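Long-range contacts in DNA-binding protein (Sulfolobus solfataricus, PDB 3IRB), which is of unknown function but binds zinc, pairs a zinc ribbon with an OB-fold and may bind acyl-CoA: residues E10-R15 with N92-N97; D85-I90 with G123-G128; V103-I108 with G116-A121. All blocks are in the same frame, centred on the assembly; numbering follows the deposited sequence.

Interaction 1: residues E10-R15 with N92-N97; sequences EGSLLR and NDDEGN. With SO4 (sulfate ion), chain D.
Asp94 reaches across to the first turn of helix 12-28 and grips it with both carboxylate oxygens. Asp94 OD1 accepts from Leu13 N at 3.0 Å in a fairly straight bond (162°), and Asp94 OD2 from Leu14 N at 3.1 Å; each oxygen offers its syn lone pair. CG of Asp94 stands anti to the carbonyl carbon (chi1 -72°), which points the carboxylate at the helix start. There it lies against the backbone of Gly11, with Asp94 CG 3.4 Å from Gly11 CA, a spot where a side chain on Gly11 would clash. Beside this, Leu13 CD1 packs on Asp93 CA at 3.8 Å.

Gly11 is the N-cap residue, and Asp94, from the loop between strands 83-92 and 98-109, accepts two amide N-H groups of the first turn; the helix end is likely to stabilise its negative charge. One water links Gly11 N to Asp94 OD2, and another joins Ser12 OG, Asn92 O and Asp94 OD1. An alanine in place of Asp94 would probably leave the Leu13 and Leu14 amides without these acceptors and let the loop shift from the helix.

Behind Asp94, a type I turn from Asp93 to Gly96 shapes the loop. Asp93 OD1 accepts from Glu95 N, which makes an Asx turn, and from Asn97 N, the donors coming from opposite faces of its carboxylate plane. Asn92 N and ND2 hold a sulfate ion, probably from the crystallisation liquor.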
# COMPACT_ATOMS: atom_id res chain seq x y z
N GLU A 10 -2.89 -3.90 -24.15
CA GLU A 10 -2.42 -4.43 -22.86
C GLU A 10 -3.60 -4.68 -21.91
O GLU A 10 -4.58 -3.95 -21.91
CB GLU A 10 -1.33 -3.52 -22.24
CG GLU A 10 -1.80 -2.28 -21.51
CD GLU A 10 -0.65 -1.59 -20.76
OE1 GLU A 10 0.36 -1.23 -21.40
OE2 GLU A 10 -0.75 -1.41 -19.52
N GLY A 11 -3.51 -5.74 -21.12
CA GLY A 11 -4.64 -6.16 -20.29
C GLY A 11 -4.63 -5.53 -18.92
O GLY A 11 -3.79 -4.70 -18.60
N SER A 12 -5.55 -5.97 -18.09
CA SER A 12 -5.77 -5.36 -16.80
C SER A 12 -4.62 -5.59 -15.80
O SER A 12 -4.40 -4.72 -14.96
CB SER A 12 -7.12 -5.79 -16.22
OG SER A 12 -7.12 -7.16 -15.95
N LEU A 13 -3.92 -6.73 -15.88
CA LEU A 13 -2.84 -6.98 -14.93
C LEU A 13 -1.68 -6.00 -15.23
O LEU A 13 -1.15 -5.36 -14.33
CB LEU A 13 -2.37 -8.43 -14.90
CG LEU A 13 -3.34 -9.44 -14.24
CD1 LEU A 13 -2.97 -10.85 -14.68
CD2 LEU A 13 -3.32 -9.30 -12.70
N LEU A 14 -1.39 -5.78 -16.50
CA LEU A 14 -0.30 -4.88 -16.84
C LEU A 14 -0.73 -3.45 -16.54
O LEU A 14 0.07 -2.67 -16.04
CB LEU A 14 0.16 -5.00 -18.26
CG LEU A 14 1.38 -4.11 -18.61
CD1 LEU A 14 2.54 -4.40 -17.73
CD2 LEU A 14 1.79 -4.28 -20.08
N ARG A 15 -1.99 -3.12 -16.81
CA ARG A 15 -2.49 -1.78 -16.51
C ARG A 15 -2.32 -1.47 -15.03
O ARG A 15 -1.90 -0.36 -14.65
CB ARG A 15 -3.96 -1.63 -16.89
CG ARG A 15 -4.57 -0.20 -16.72
CD ARG A 15 -5.53 -0.04 -15.49
NE ARG A 15 -5.89 1.37 -15.23
CZ ARG A 15 -6.17 1.89 -14.03
NH1 ARG A 15 -6.13 1.13 -12.94
NH2 ARG A 15 -6.48 3.19 -13.90
N ASN A 92 -9.04 -13.44 -14.90
CA ASN A 92 -8.29 -14.03 -16.02
C ASN A 92 -6.98 -13.29 -16.22
O ASN A 92 -6.88 -12.12 -15.87
CB ASN A 92 -9.11 -13.93 -17.30
CG ASN A 92 -10.47 -14.65 -17.20
OD1 ASN A 92 -10.52 -15.87 -17.21
ND2 ASN A 92 -11.55 -13.90 -17.15
N ASP A 93 -5.98 -13.95 -16.79
CA ASP A 93 -4.74 -13.25 -17.10
C ASP A 93 -4.95 -12.40 -18.36
O ASP A 93 -6.05 -12.38 -18.94
CB ASP A 93 -3.51 -14.19 -17.15
CG ASP A 93 -3.49 -15.12 -18.35
OD1 ASP A 93 -4.27 -14.93 -19.30
OD2 ASP A 93 -2.68 -16.07 -18.32
N ASP A 94 -3.91 -11.69 -18.78
CA ASP A 94 -4.08 -10.75 -19.88
C ASP A 94 -4.25 -11.43 -21.26
O ASP A 94 -4.58 -10.76 -22.24
CB ASP A 94 -2.93 -9.76 -19.88
CG ASP A 94 -3.02 -8.77 -18.74
OD1 ASP A 94 -3.99 -8.88 -17.93
OD2 ASP A 94 -2.12 -7.89 -18.63
N GLU A 95 -4.01 -12.73 -21.34
CA GLU A 95 -4.26 -13.48 -22.55
C GLU A 95 -5.65 -14.17 -22.48
O GLU A 95 -6.05 -14.84 -23.40
CB GLU A 95 -3.15 -14.50 -22.81
CG GLU A 95 -1.82 -13.86 -23.24
CD GLU A 95 -1.13 -13.04 -22.11
OE1 GLU A 95 -1.03 -13.56 -20.97
OE2 GLU A 95 -0.72 -11.89 -22.35
N GLY A 96 -6.39 -13.99 -21.38
CA GLY A 96 -7.74 -14.59 -21.28
C GLY A 96 -7.80 -15.91 -20.53
O GLY A 96 -8.87 -16.51 -20.43
N ASN A 97 -6.67 -16.39 -20.01
CA ASN A 97 -6.68 -17.64 -19.23
C ASN A 97 -7.30 -17.48 -17.84
O ASN A 97 -6.99 -16.52 -17.12
CB ASN A 97 -5.27 -18.16 -19.05
CG ASN A 97 -4.62 -18.52 -20.34
OD1 ASN A 97 -4.94 -19.55 -20.98
ND2 ASN A 97 -3.65 -17.72 -20.73
S SO4 D . -11.55 -10.23 -15.65
O1 SO4 D . -11.88 -10.36 -14.22
O2 SO4 D . -12.57 -10.90 -16.46
O3 SO4 D . -10.26 -10.91 -15.83
O4 SO4 D . -11.57 -8.83 -16.00
O HOH W 1 -0.89 -7.17 -20.97
O HOH W 2 -6.15 -9.63 -16.88

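Interaction 2: residues D85-I90 with G123-G128; sequences DSYTII and GNVKVG
Tyr87 lays one face of its ring on Val125, whose CG1 methyl sits 3.8 Å from the ring centroid and only 10° off the normal, a well-centred CH-pi contact. The two side chains run past each other in opposite directions. Val125 turns CG1 anti to its own backbone N (chi1 175°), bringing that branch over the middle of the ring.

At the ring edge the partner is a backbone atom: Val127 N lies near the ring plane, 3.6 Å from Tyr87 CE1. Beyond the ring, the phenol oxygen Tyr87 OH lies 3.6 Å from Val125 O, a proximity and no more. A water joins the two segments here: it lies 2.8 Å from Tyr87 OH and accepts the N-H of Val127, 3.0 Å from Val127 N, so the hydroxyl and the loop amide share a solvent partner.

The contact lays the loop between strands 114-123 and 132-135 against strand 83-92 in the C-terminal OB-fold part of the chain. Strand 98-109 backs it up: the Tyr104 ring meets that of Tyr87 with the planes at about 70°, and Tyr104 touches Val125 as well.

Farther along, Val127 holds CG2 anti to its backbone N and sets that methyl 3.3 Å from Asp85 O, a carbon against a carbonyl oxygen. The Asp85 side chain starts out away from the loop and touches Leu107 and Arg109 of strand 98-109. At the other end of the loop, Asn124 ND2 is hydrogen-bonded to the C-terminal oxygen OXT of Asp145.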
# COMPACT_ATOMS: atom_id res chain seq x y z
N ASP A 85 -9.56 -2.72 2.81
CA ASP A 85 -10.55 -1.64 2.83
C ASP A 85 -11.56 -1.73 1.68
O ASP A 85 -12.74 -1.41 1.84
CB ASP A 85 -9.83 -0.30 2.83
CG ASP A 85 -10.76 0.87 3.09
OD1 ASP A 85 -11.55 0.79 4.05
OD2 ASP A 85 -10.69 1.83 2.30
N SER A 86 -11.07 -2.16 0.54
CA SER A 86 -11.85 -2.26 -0.72
C SER A 86 -10.96 -2.94 -1.73
O SER A 86 -9.72 -3.03 -1.55
CB SER A 86 -12.28 -0.89 -1.24
OG SER A 86 -11.16 -0.06 -1.36
N TYR A 87 -11.56 -3.49 -2.77
CA TYR A 87 -10.79 -4.21 -3.79
C TYR A 87 -11.64 -4.47 -5.00
O TYR A 87 -12.89 -4.36 -4.94
CB TYR A 87 -10.32 -5.57 -3.27
CG TYR A 87 -11.41 -6.53 -2.90
CD1 TYR A 87 -11.97 -6.50 -1.65
CD2 TYR A 87 -11.91 -7.48 -3.83
CE1 TYR A 87 -12.97 -7.38 -1.29
CE2 TYR A 87 -12.91 -8.37 -3.46
CZ TYR A 87 -13.43 -8.31 -2.19
OH TYR A 87 -14.44 -9.15 -1.79
N THR A 88 -10.94 -4.80 -6.08
CA THR A 88 -11.51 -5.43 -7.23
C THR A 88 -10.77 -6.74 -7.46
O THR A 88 -9.77 -7.04 -6.80
CB THR A 88 -11.52 -4.51 -8.47
OG1 THR A 88 -12.32 -5.14 -9.48
CG2 THR A 88 -10.13 -4.28 -9.03
N ILE A 89 -11.30 -7.53 -8.37
CA ILE A 89 -10.87 -8.90 -8.59
C ILE A 89 -10.69 -9.05 -10.10
O ILE A 89 -11.45 -8.48 -10.89
CB ILE A 89 -11.90 -9.92 -8.05
CG1 ILE A 89 -11.38 -11.35 -8.19
CG2 ILE A 89 -13.26 -9.80 -8.74
CD1 ILE A 89 -12.32 -12.43 -7.51
N ILE A 90 -9.64 -9.76 -10.47
CA ILE A 90 -9.33 -10.07 -11.85
C ILE A 90 -9.33 -11.57 -11.97
O ILE A 90 -8.55 -12.25 -11.30
CB ILE A 90 -7.94 -9.52 -12.19
CG1 ILE A 90 -7.95 -8.00 -12.08
CG2 ILE A 90 -7.52 -9.96 -13.61
CD1 ILE A 90 -6.54 -7.37 -12.18
N GLY A 123 -6.01 -15.02 -1.81
CA GLY A 123 -6.64 -15.80 -0.78
C GLY A 123 -8.15 -15.57 -0.70
O GLY A 123 -8.81 -15.23 -1.69
N ASN A 124 -8.68 -15.76 0.50
CA ASN A 124 -10.11 -15.63 0.79
C ASN A 124 -10.42 -14.19 1.10
O ASN A 124 -10.89 -13.86 2.19
CB ASN A 124 -10.49 -16.56 1.93
CG ASN A 124 -10.34 -17.98 1.56
OD1 ASN A 124 -10.67 -18.38 0.44
ND2 ASN A 124 -9.80 -18.78 2.48
N VAL A 125 -10.16 -13.33 0.12
CA VAL A 125 -10.25 -11.89 0.29
C VAL A 125 -11.73 -11.46 0.47
O VAL A 125 -12.60 -11.89 -0.27
CB VAL A 125 -9.65 -11.15 -0.91
CG1 VAL A 125 -9.86 -9.62 -0.79
CG2 VAL A 125 -8.14 -11.46 -1.02
N LYS A 126 -11.97 -10.66 1.50
CA LYS A 126 -13.25 -9.96 1.64
C LYS A 126 -12.98 -8.66 2.34
O LYS A 126 -11.94 -8.49 3.01
CB LYS A 126 -14.33 -10.80 2.36
CG LYS A 126 -13.98 -11.37 3.71
CD LYS A 126 -15.10 -12.26 4.35
CE LYS A 126 -15.25 -13.61 3.72
NZ LYS A 126 -16.21 -14.53 4.46
N VAL A 127 -13.92 -7.73 2.20
CA VAL A 127 -13.76 -6.43 2.82
C VAL A 127 -13.71 -6.59 4.34
O VAL A 127 -14.47 -7.37 4.93
CB VAL A 127 -14.84 -5.43 2.32
CG1 VAL A 127 -16.26 -5.78 2.78
CG2 VAL A 127 -14.46 -4.04 2.73
N GLY A 128 -12.77 -5.88 4.95
CA GLY A 128 -12.55 -5.91 6.39
C GLY A 128 -11.59 -6.97 6.90
O GLY A 128 -11.20 -6.94 8.04
O HOH W 3 -16.14 -8.35 0.23

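Interaction 3: residues V103-I108 with G116-A121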
# COMPACT_ATOMS: atom_id res chain seq x y z
N VAL A 103 -6.53 -12.76 -8.92
CA VAL A 103 -5.69 -11.69 -8.40
C VAL A 103 -6.60 -10.56 -7.94
O VAL A 103 -7.54 -10.17 -8.64
CB VAL A 103 -4.73 -11.17 -9.47
CG1 VAL A 103 -4.03 -9.89 -9.00
CG2 VAL A 103 -3.72 -12.26 -9.84
N TYR A 104 -6.35 -10.07 -6.75
CA TYR A 104 -7.13 -8.96 -6.24
C TYR A 104 -6.26 -7.72 -6.24
O TYR A 104 -5.10 -7.78 -5.87
CB TYR A 104 -7.60 -9.27 -4.84
CG TYR A 104 -8.52 -10.44 -4.70
CD1 TYR A 104 -8.01 -11.75 -4.67
CD2 TYR A 104 -9.88 -10.28 -4.55
CE1 TYR A 104 -8.83 -12.84 -4.53
CE2 TYR A 104 -10.72 -11.38 -4.40
CZ TYR A 104 -10.18 -12.65 -4.41
OH TYR A 104 -10.97 -13.76 -4.25
N ILE A 105 -6.83 -6.57 -6.61
CA ILE A 105 -6.15 -5.30 -6.44
C ILE A 105 -6.88 -4.70 -5.23
O ILE A 105 -8.10 -4.50 -5.29
CB ILE A 105 -6.29 -4.39 -7.67
CG1 ILE A 105 -5.89 -5.11 -8.97
CG2 ILE A 105 -5.48 -3.11 -7.48
CD1 ILE A 105 -4.43 -5.68 -9.03
N ALA A 106 -6.15 -4.48 -4.14
CA ALA A 106 -6.77 -4.04 -2.87
C ALA A 106 -6.18 -2.76 -2.36
O ALA A 106 -4.99 -2.50 -2.54
CB ALA A 106 -6.63 -5.14 -1.79
N LEU A 107 -7.01 -1.94 -1.70
CA LEU A 107 -6.52 -0.88 -0.83
C LEU A 107 -6.39 -1.42 0.56
O LEU A 107 -7.38 -1.84 1.18
CB LEU A 107 -7.46 0.30 -0.82
CG LEU A 107 -6.97 1.48 0.02
CD1 LEU A 107 -5.62 1.96 -0.46
CD2 LEU A 107 -8.05 2.58 -0.03
N ILE A 108 -5.18 -1.48 1.05
CA ILE A 108 -4.92 -2.04 2.35
C ILE A 108 -4.69 -0.85 3.29
O ILE A 108 -3.94 0.07 2.95
CB ILE A 108 -3.66 -2.91 2.35
CG1 ILE A 108 -3.82 -4.11 1.41
CG2 ILE A 108 -3.28 -3.32 3.78
CD1 ILE A 108 -4.97 -5.02 1.72
N GLY A 116 -3.01 4.59 2.78
CA GLY A 116 -3.09 3.15 2.63
C GLY A 116 -2.14 2.73 1.55
O GLY A 116 -1.41 3.55 1.02
N LEU A 117 -2.16 1.44 1.22
CA LEU A 117 -1.25 0.88 0.28
C LEU A 117 -2.06 0.14 -0.77
O LEU A 117 -2.86 -0.73 -0.41
CB LEU A 117 -0.30 -0.07 1.01
CG LEU A 117 0.63 0.62 1.99
CD1 LEU A 117 1.43 -0.42 2.75
CD2 LEU A 117 1.51 1.61 1.30
N LEU A 118 -1.85 0.49 -2.04
CA LEU A 118 -2.43 -0.25 -3.16
C LEU A 118 -1.58 -1.49 -3.39
O LEU A 118 -0.40 -1.37 -3.73
CB LEU A 118 -2.48 0.64 -4.40
CG LEU A 118 -3.31 0.20 -5.60
CD1 LEU A 118 -4.78 -0.02 -5.22
CD2 LEU A 118 -3.15 1.25 -6.70
N CYS A 119 -2.18 -2.66 -3.19
CA CYS A 119 -1.47 -3.92 -3.13
C CYS A 119 -2.15 -4.96 -3.98
O CYS A 119 -3.34 -4.88 -4.30
CB CYS A 119 -1.48 -4.46 -1.68
SG CYS A 119 -0.71 -3.44 -0.44
N TYR A 120 -1.37 -5.99 -4.33
CA TYR A 120 -1.90 -7.26 -4.76
C TYR A 120 -2.30 -8.09 -3.56
O TYR A 120 -1.55 -8.16 -2.58
CB TYR A 120 -0.83 -8.04 -5.50
CG TYR A 120 -0.40 -7.44 -6.79
CD1 TYR A 120 -1.29 -7.30 -7.86
CD2 TYR A 120 0.92 -7.04 -6.97
CE1 TYR A 120 -0.87 -6.77 -9.07
CE2 TYR A 120 1.35 -6.53 -8.16
CZ TYR A 120 0.46 -6.39 -9.20
OH TYR A 120 0.95 -5.88 -10.38
N ALA A 121 -3.46 -8.73 -3.64
CA ALA A 121 -3.96 -9.59 -2.56
C ALA A 121 -4.36 -10.93 -3.15
O ALA A 121 -4.84 -10.98 -4.29
CB ALA A 121 -5.15 -8.93 -1.82
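Ile105 holds CG1 anti to its carbonyl carbon (chi1 -52°), and chi2 of -58° then swings Ile105 CD1 across to Tyr120, 3.7 Å from CD1 of that ring. The two side chains lie alongside, pointing the same way, with Val103 CG1 touching the same ring atom. The other branch of Ile105, CG2, meets Leu118 CD1 at 3.9 Å. Trp16, Met20 and Glu23 of helix 12-28 lie over this face of the sheet.

On the reverse face, Ile108 CG1 packs on Cys119 SG at 3.7 Å, and the methyls of Ala106 and Ala121, CB to CB, are 4.1 Å apart; Val142 of strand 141-144 touches Ile108 and Ala121.

Between the faces, strands 98-109 and 114-123 form an antiparallel hairpin of the OB-fold region. Tyr104-Ala121, Ala106-Cys119 and Ile108-Leu117 are its hydrogen-bonded pairs. The bond from Ala106 N to Cys119 O is 2.8 Å long and almost straight (178°). The Tyr104 ring leans outward, its CD1 edge 3.3 Å from Ala121 O.

Six backbone bonds thus fix the register of these two strands, while the side-chain contacts across the pair are mostly apolar.

From the N terminus, segment 10-15 at the start of helix 12-28 comes first, and interaction 1 closes a long loop by bringing 92-97 to it, across the sequence that holds the zinc cysteines. Interaction 2 opens within that loop at 85-90 and closes beyond it at 123-128, so the two cross. Interaction 3, the hairpin of 103-108 with 116-121, follows interaction 1 in series and falls wholly between the segments of interaction 2. Strands 83-92 and 98-109 are sheet neighbours, which joins interactions 2 and 3 directly. Leu13 packs on both Ile90 and Val103, tying the helix start to the sheet that carries the other two contacts.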